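Local coordinates for nitrogen regulatory protein P-II (Thiomonas intermedia, PDB 5D4N), which serves as a PII-like regulator associated with carboxysomes, binding adenine nucleotides and bicarbonate and hydrolysing ADP, at the interface of chains A and B. Residues are numbered along the deposited sequence; one frame, centred on the assembly and turned at random. Chains: chain A/B, Nitrogen regulatory protein P-II.

Contact 1: the interface of chains A and B. Residues chain A 11, 67, 69, 98, 100, 106; chain B 92-94.
The ring of B:Phe94 packs against a hydrophobic wall of chain A, formed by strands 7-17, 63-70 and 92-100 and the C-terminal segment, between two subunits of a PII-family trimer. Packing is tight along one face and the outer rim. The A:Ala69 methyl, CB, lies over that face, just outside the CE1-CZ bond, 3.5 Å from B:Phe94 CE1. On the same face A:Ile98 comes in with its outermost methyl, CD1, 3.6 Å from B:Phe94 CD1; its CG1 takes the crowded position between backbone N and carbonyl carbon (chi1 60°), which aims CD1 at the ring. A:Phe106 meets the edge instead: its CE1 lies in the ring plane, 3.8 Å from B:Phe94 CE1, while its CZ rests 3.7 Å from CG1 of B:Val92. Contact is looser around the rest of the rim. On the same face, beyond the CD2-CE2 edge, the A:Lys11 side chain crosses at about a right angle and touches through its aliphatic CD, 3.8 Å from B:Phe94 CD2. A:Ile67 CG2 stays 4.1 Å from B:Phe94 CE2, and by the CD1 corner A:Val100 CG1 brushes the ring and the B:Val93 carbonyl. Exchanging B:Phe94 for alanine would probably leave the methyls of A:Ala69 and A:Ile98 facing a gap, and A:Phe106 without its partner ring.

Contact 2: the interface of chains A and B. Residues chain A 6, 99; chain B 10, 75, 95.
A short antiparallel beta bridge between A:Gln99 and B:Val95 joins strand 92-100 of chain A to strand 92-102 of chain B, sewing two subunits of the PII trimer together by their backbones. Two hydrogen bonds pair the residues: A:Gln99 N donates to B:Val95 O at 2.8 Å, and B:Val95 N returns a bond to A:Gln99 O at 2.9 Å. The second is the straighter (167° at H, against 148° for the first), and both donors lie in the carbonyl plane. Because the two bonds run in opposite senses between the same residues, they fix the register of the strands here. The side chains emerge on one side of the bridge, CB of A:Gln99 standing 4.1 Å from CB of B:Val95. From there A:Gln99 runs extended beyond CG and brings its amide oxygen, OE1, to 3.8 Å from the B:Lys10 ammonium, NZ, too long for a direct hydrogen bond; any attraction is likely to be weak and electrostatic. A bend at chi2 (-71°) of B:Lys10 turns its chain toward the glutamine, which it meets obliquely. Further along, A:Leu6 reaches over loosely with its two methyls: CD2 is 4.3 Å from B:Val95 CG2, and CD1 is 4.3 Å from CG1 of B:Val75, on helix 72-88.

Contact 3: the interface of chains A and B. Residues chain A 36-37, 67; chain B 15, 42-44, 65, 94.
A:Thr37 leans on B:Ser43 and its neighbours where strand 36-40 of chain A forms an antiparallel bridge to strand 42-46 of chain B, A:Thr37 pairing with B:Gly44. Its CB sits 4.1 Å from the B:Ser43 carbonyl oxygen, O, and there the side chain forks. The methyl branch, CG2, comes within 3.7 Å of B:Ser43 O and also meets a B:Leu42 methyl, CD1, at 3.8 Å, the two side chains crossing at a slant. The hydroxyl branch, OG1, is swung beside the backbone N and away from the carbonyl carbon (chi1 -63°), which turns it toward B:Ile15; it meets CD1 of that residue tip to tip at 3.6 Å, a van der Waals contact. Replacing A:Thr37 with alanine would probably strip the B:Ile15 and B:Leu42 methyls of their cover and open a gap beside the bridge. Deeper in, A:Ile67 points its CD1 at the end of B:Met65, 4.1 Å from CE. The methionine reaches it with CG anti to the backbone N (chi1 177°) and a bend before the terminal methyl. A:Thr37 and A:Ile67 belong to the residues that line a nucleotide pocket in each copy, as do B:Ile15 and B:Gly44, so the contact probably sets the two walls of the intersubunit nucleotide cleft against each other.

Contact 4: the interface of chains A and B. Residues chain A 102, 105; chain B 86, 91-92.
A:Lys105 and A:Arg102 bring their cationic ends to backbone carbonyls of chain B. Among the direct hydrogen bonds, the A:Lys105 ammonium, NZ, donates to B:Gly91 O at 3.0 Å, arriving tilted 33° from the carbonyl plane. The A:Arg102 guanidinium spreads its two ends: NH1 makes a weak bond to B:Phe86 O, 3.0 Å away, and NH2 another weak one to B:Gly91 O. B:Phe86 lies near the C-terminal end of helix 72-88, whose carbonyls would probably favour a positive charge. Water-mediated links reinforce the set. Water 1 lies 2.8 Å from A:Lys105 NZ and 2.7 Å from B:Gly91 O, and also hydrogen-bonds to both guanidinium ends and to B:Phe86 O, tying the four residues into one network. Packing supplies the rest. CD of A:Lys105 covers the centre of one guanidinium face, 3.5 Å above its plane, which is likely to steady the guanidinium. Across the interface, A:Arg102 CZ rests 3.9 Å from B:Phe86 CB, the guanidinium plane turned 51° from the phenyl ring. A bend at chi3 of A:Arg102 (-68°) steers the guanidinium to this place. A:Lys105 and B:Gly91 are both nucleotide-binding residues, so the network joins the subunits and may also hold parts of the nucleotide pocket in place.

Contact 1: the interface of chains A and B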
# COMPACT_ATOMS: atom_id res chain seq x y z
N LYS A 11 4.62 2.38 -9.14
CA LYS A 11 4.91 2.35 -7.71
C LYS A 11 5.20 0.92 -7.34
O LYS A 11 4.37 0.03 -7.56
CB LYS A 11 3.75 2.88 -6.87
CG LYS A 11 4.15 3.19 -5.41
CD LYS A 11 2.95 3.22 -4.48
CE LYS A 11 2.41 1.85 -4.15
NZ LYS A 11 1.26 1.97 -3.19
N ILE A 67 8.15 1.19 -0.25
CA ILE A 67 7.26 1.73 -1.26
C ILE A 67 8.11 2.69 -2.06
O ILE A 67 8.67 3.63 -1.49
CB ILE A 67 6.07 2.50 -0.61
CG1 ILE A 67 5.21 1.57 0.26
CG2 ILE A 67 5.22 3.20 -1.69
CD1 ILE A 67 4.24 2.38 1.18
N ALA A 69 8.00 5.07 -5.59
CA ALA A 69 7.43 5.60 -6.82
C ALA A 69 8.59 5.86 -7.76
O ALA A 69 9.55 6.57 -7.41
CB ALA A 69 6.68 6.91 -6.55
N ILE A 98 0.39 4.29 -11.00
CA ILE A 98 -0.15 5.40 -10.23
C ILE A 98 -0.07 6.67 -11.06
O ILE A 98 0.51 6.68 -12.14
CB ILE A 98 0.60 5.61 -8.87
CG1 ILE A 98 2.11 5.90 -9.12
CG2 ILE A 98 0.43 4.38 -7.92
CD1 ILE A 98 2.89 6.58 -7.93
N VAL A 100 0.84 10.98 -10.51
CA VAL A 100 1.44 11.96 -9.62
C VAL A 100 1.25 13.33 -10.23
O VAL A 100 1.08 13.47 -11.45
CB VAL A 100 2.95 11.69 -9.35
CG1 VAL A 100 3.16 10.33 -8.63
CG2 VAL A 100 3.77 11.72 -10.66
N PHE A 106 10.20 12.79 -9.09
CA PHE A 106 10.41 11.35 -9.17
C PHE A 106 11.37 10.88 -10.25
O PHE A 106 11.89 9.77 -10.17
CB PHE A 106 9.05 10.66 -9.41
CG PHE A 106 8.03 11.03 -8.35
CD1 PHE A 106 8.06 10.42 -7.09
CD2 PHE A 106 7.11 12.06 -8.56
CE1 PHE A 106 7.18 10.81 -6.09
CE2 PHE A 106 6.22 12.45 -7.56
CZ PHE A 106 6.24 11.80 -6.33
N VAL B 92 4.40 13.49 -0.53
CA VAL B 92 3.99 13.09 -1.87
C VAL B 92 2.57 12.58 -1.83
O VAL B 92 2.08 12.12 -0.80
CB VAL B 92 4.93 11.99 -2.45
CG1 VAL B 92 6.34 12.52 -2.75
CG2 VAL B 92 4.97 10.77 -1.52
N VAL B 93 1.92 12.60 -2.99
CA VAL B 93 0.57 12.02 -3.12
C VAL B 93 0.64 11.09 -4.31
O VAL B 93 1.13 11.50 -5.38
CB VAL B 93 -0.53 13.08 -3.36
CG1 VAL B 93 -1.90 12.40 -3.47
CG2 VAL B 93 -0.57 14.09 -2.22
N PHE B 94 0.16 9.85 -4.12
CA PHE B 94 0.08 8.87 -5.20
C PHE B 94 -1.39 8.59 -5.43
O PHE B 94 -2.11 8.27 -4.48
CB PHE B 94 0.75 7.57 -4.79
CG PHE B 94 2.20 7.69 -4.37
CD1 PHE B 94 3.05 8.61 -4.97
CD2 PHE B 94 2.71 6.87 -3.37
CE1 PHE B 94 4.41 8.68 -4.60
CE2 PHE B 94 4.06 6.94 -3.01
CZ PHE B 94 4.89 7.83 -3.63

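Contact 2: the interface of chains A and B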
# COMPACT_ATOMS: atom_id res chain seq x y z
N LEU A 6 -2.10 15.53 -13.89
CA LEU A 6 -1.59 14.26 -13.37
C LEU A 6 -0.80 13.56 -14.46
O LEU A 6 -1.10 13.71 -15.66
CB LEU A 6 -2.74 13.38 -12.87
CG LEU A 6 -3.41 13.87 -11.56
CD1 LEU A 6 -4.60 12.97 -11.21
CD2 LEU A 6 -2.41 13.80 -10.38
N GLN A 99 -0.62 7.75 -10.51
CA GLN A 99 -0.52 9.07 -11.11
C GLN A 99 0.05 10.00 -10.05
O GLN A 99 -0.22 9.84 -8.85
CB GLN A 99 -1.89 9.57 -11.56
CG GLN A 99 -2.47 8.80 -12.72
CD GLN A 99 -3.84 9.36 -13.03
OE1 GLN A 99 -4.84 9.06 -12.36
NE2 GLN A 99 -3.90 10.24 -14.01
N LYS B 10 -10.88 6.14 -6.79
CA LYS B 10 -9.48 6.52 -6.79
C LYS B 10 -9.00 6.31 -5.38
O LYS B 10 -9.76 6.55 -4.44
CB LYS B 10 -9.33 8.01 -7.20
CG LYS B 10 -9.77 8.28 -8.65
CD LYS B 10 -8.79 7.70 -9.67
CE LYS B 10 -9.34 7.98 -11.06
NZ LYS B 10 -8.35 7.66 -12.12
N VAL B 75 -10.90 14.10 -6.61
CA VAL B 75 -9.43 14.14 -6.74
C VAL B 75 -8.90 15.55 -6.99
O VAL B 75 -8.06 16.03 -6.22
CB VAL B 75 -8.82 13.12 -7.74
CG1 VAL B 75 -7.29 13.28 -7.80
CG2 VAL B 75 -9.18 11.69 -7.34
N VAL B 95 -1.84 8.71 -6.69
CA VAL B 95 -3.23 8.45 -7.00
C VAL B 95 -3.30 7.09 -7.69
O VAL B 95 -2.58 6.86 -8.66
CB VAL B 95 -3.82 9.55 -7.94
CG1 VAL B 95 -5.31 9.29 -8.17
CG2 VAL B 95 -3.59 10.97 -7.37

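Contact 3: the interface of chains A and B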
# COMPACT_ATOMS: atom_id res chain seq x y z
N TYR A 36 11.87 6.94 -1.22
CA TYR A 36 11.18 5.72 -0.87
C TYR A 36 10.63 5.85 0.53
O TYR A 36 11.09 6.69 1.29
CB TYR A 36 12.08 4.46 -1.03
CG TYR A 36 13.38 4.51 -0.26
CD1 TYR A 36 13.41 4.33 1.11
CD2 TYR A 36 14.58 4.73 -0.93
CE1 TYR A 36 14.63 4.35 1.81
CE2 TYR A 36 15.80 4.75 -0.24
CZ TYR A 36 15.81 4.58 1.13
OH TYR A 36 17.00 4.59 1.81
N THR A 37 9.59 5.05 0.83
CA THR A 37 8.98 5.04 2.15
C THR A 37 9.00 3.62 2.68
O THR A 37 8.71 2.71 1.92
CB THR A 37 7.53 5.56 2.02
OG1 THR A 37 7.59 6.93 1.57
CG2 THR A 37 6.79 5.51 3.36
N ILE A 67 8.15 1.19 -0.25
CA ILE A 67 7.26 1.73 -1.26
C ILE A 67 8.11 2.69 -2.06
O ILE A 67 8.67 3.63 -1.49
CB ILE A 67 6.07 2.50 -0.61
CG1 ILE A 67 5.21 1.57 0.26
CG2 ILE A 67 5.22 3.20 -1.69
CD1 ILE A 67 4.24 2.38 1.18
N ILE B 15 1.63 10.96 1.76
CA ILE B 15 2.73 10.72 2.69
C ILE B 15 3.28 12.07 3.11
O ILE B 15 3.63 12.89 2.26
CB ILE B 15 3.83 9.84 2.05
CG1 ILE B 15 3.24 8.45 1.64
CG2 ILE B 15 5.01 9.68 3.08
CD1 ILE B 15 4.15 7.66 0.66
N LEU B 42 6.36 5.69 9.94
CA LEU B 42 7.07 5.31 8.74
C LEU B 42 8.48 5.87 8.77
O LEU B 42 8.76 6.77 9.55
CB LEU B 42 6.33 5.89 7.55
CG LEU B 42 4.90 5.42 7.39
CD1 LEU B 42 4.27 6.09 6.19
CD2 LEU B 42 4.84 3.90 7.23
N SER B 43 9.35 5.36 7.90
CA SER B 43 10.72 5.84 7.67
C SER B 43 10.77 6.16 6.17
O SER B 43 9.93 5.71 5.40
CB SER B 43 11.73 4.74 7.98
OG SER B 43 11.56 4.28 9.31
N GLY B 44 11.79 6.86 5.74
CA GLY B 44 11.81 7.13 4.32
C GLY B 44 12.97 8.00 3.90
O GLY B 44 13.61 8.61 4.76
N MET B 65 1.31 7.92 6.47
CA MET B 65 0.68 7.78 5.16
C MET B 65 -0.81 7.73 5.38
O MET B 65 -1.30 6.84 6.11
CB MET B 65 1.16 6.52 4.41
CG MET B 65 0.43 6.37 3.08
SD MET B 65 1.21 5.02 2.05
CE MET B 65 0.82 3.60 3.03
N PHE B 94 0.16 9.85 -4.12
CA PHE B 94 0.08 8.87 -5.20
C PHE B 94 -1.39 8.59 -5.43
O PHE B 94 -2.11 8.27 -4.48
CB PHE B 94 0.75 7.57 -4.79
CG PHE B 94 2.20 7.69 -4.37
CD1 PHE B 94 3.05 8.61 -4.97
CD2 PHE B 94 2.71 6.87 -3.37
CE1 PHE B 94 4.41 8.68 -4.60
CE2 PHE B 94 4.06 6.94 -3.01
CZ PHE B 94 4.89 7.83 -3.63

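Contact 4: the interface of chains A and B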
# COMPACT_ATOMS: atom_id res chain seq x y z
N ARG A 102 3.77 15.79 -9.80
CA ARG A 102 5.07 16.41 -10.04
C ARG A 102 6.12 15.42 -10.55
O ARG A 102 6.95 14.93 -9.78
CB ARG A 102 5.54 17.12 -8.76
CG ARG A 102 4.56 18.19 -8.30
CD ARG A 102 4.86 18.64 -6.89
NE ARG A 102 4.59 17.56 -5.94
CZ ARG A 102 4.78 17.69 -4.63
NH1 ARG A 102 5.24 18.83 -4.12
NH2 ARG A 102 4.55 16.66 -3.82
N LYS A 105 9.78 15.48 -9.35
CA LYS A 105 10.13 14.99 -8.02
C LYS A 105 10.57 13.53 -8.03
O LYS A 105 11.16 13.06 -7.06
CB LYS A 105 8.92 15.09 -7.10
CG LYS A 105 8.84 16.34 -6.27
CD LYS A 105 7.94 16.09 -5.07
CE LYS A 105 8.71 15.71 -3.82
NZ LYS A 105 8.03 16.18 -2.61
N PHE B 86 2.00 21.15 -0.27
CA PHE B 86 3.13 20.40 -0.84
C PHE B 86 4.14 21.25 -1.60
O PHE B 86 5.27 20.77 -1.78
CB PHE B 86 2.67 19.17 -1.65
CG PHE B 86 2.16 18.03 -0.80
CD1 PHE B 86 2.95 17.47 0.22
CD2 PHE B 86 0.89 17.53 -1.00
CE1 PHE B 86 2.47 16.43 1.01
CE2 PHE B 86 0.41 16.48 -0.22
CZ PHE B 86 1.20 15.95 0.79
N GLY B 91 6.67 15.72 1.16
CA GLY B 91 5.57 14.78 1.06
C GLY B 91 5.12 14.57 -0.36
O GLY B 91 5.51 15.30 -1.26
N VAL B 92 4.40 13.49 -0.53
CA VAL B 92 3.99 13.09 -1.87
C VAL B 92 2.57 12.58 -1.83
O VAL B 92 2.08 12.12 -0.80
CB VAL B 92 4.93 11.99 -2.45
CG1 VAL B 92 6.34 12.52 -2.75
CG2 VAL B 92 4.97 10.77 -1.52
O HOH W 1 6.17 17.96 -1.43

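The four contacts form one continuous subunit interface. Contact 1 is its hub: the centres of its C-alpha atoms lie about 8 Å from those of contact 4, 9 Å from contact 3 and 10 Å from contact 2. It shares A:Ile67 and B:Phe94 with contact 3 and B:Val92 with contact 4. Contacts 2 and 3 stand furthest apart, about 17 Å. Strand 92-102 of chain B contributes to every contact, so the backbone pairing of contact 2 is carried along one strand toward the nucleotide-binding residues of contacts 3 and 4, a possible route between subunit packing and ligand occupancy in the trimer.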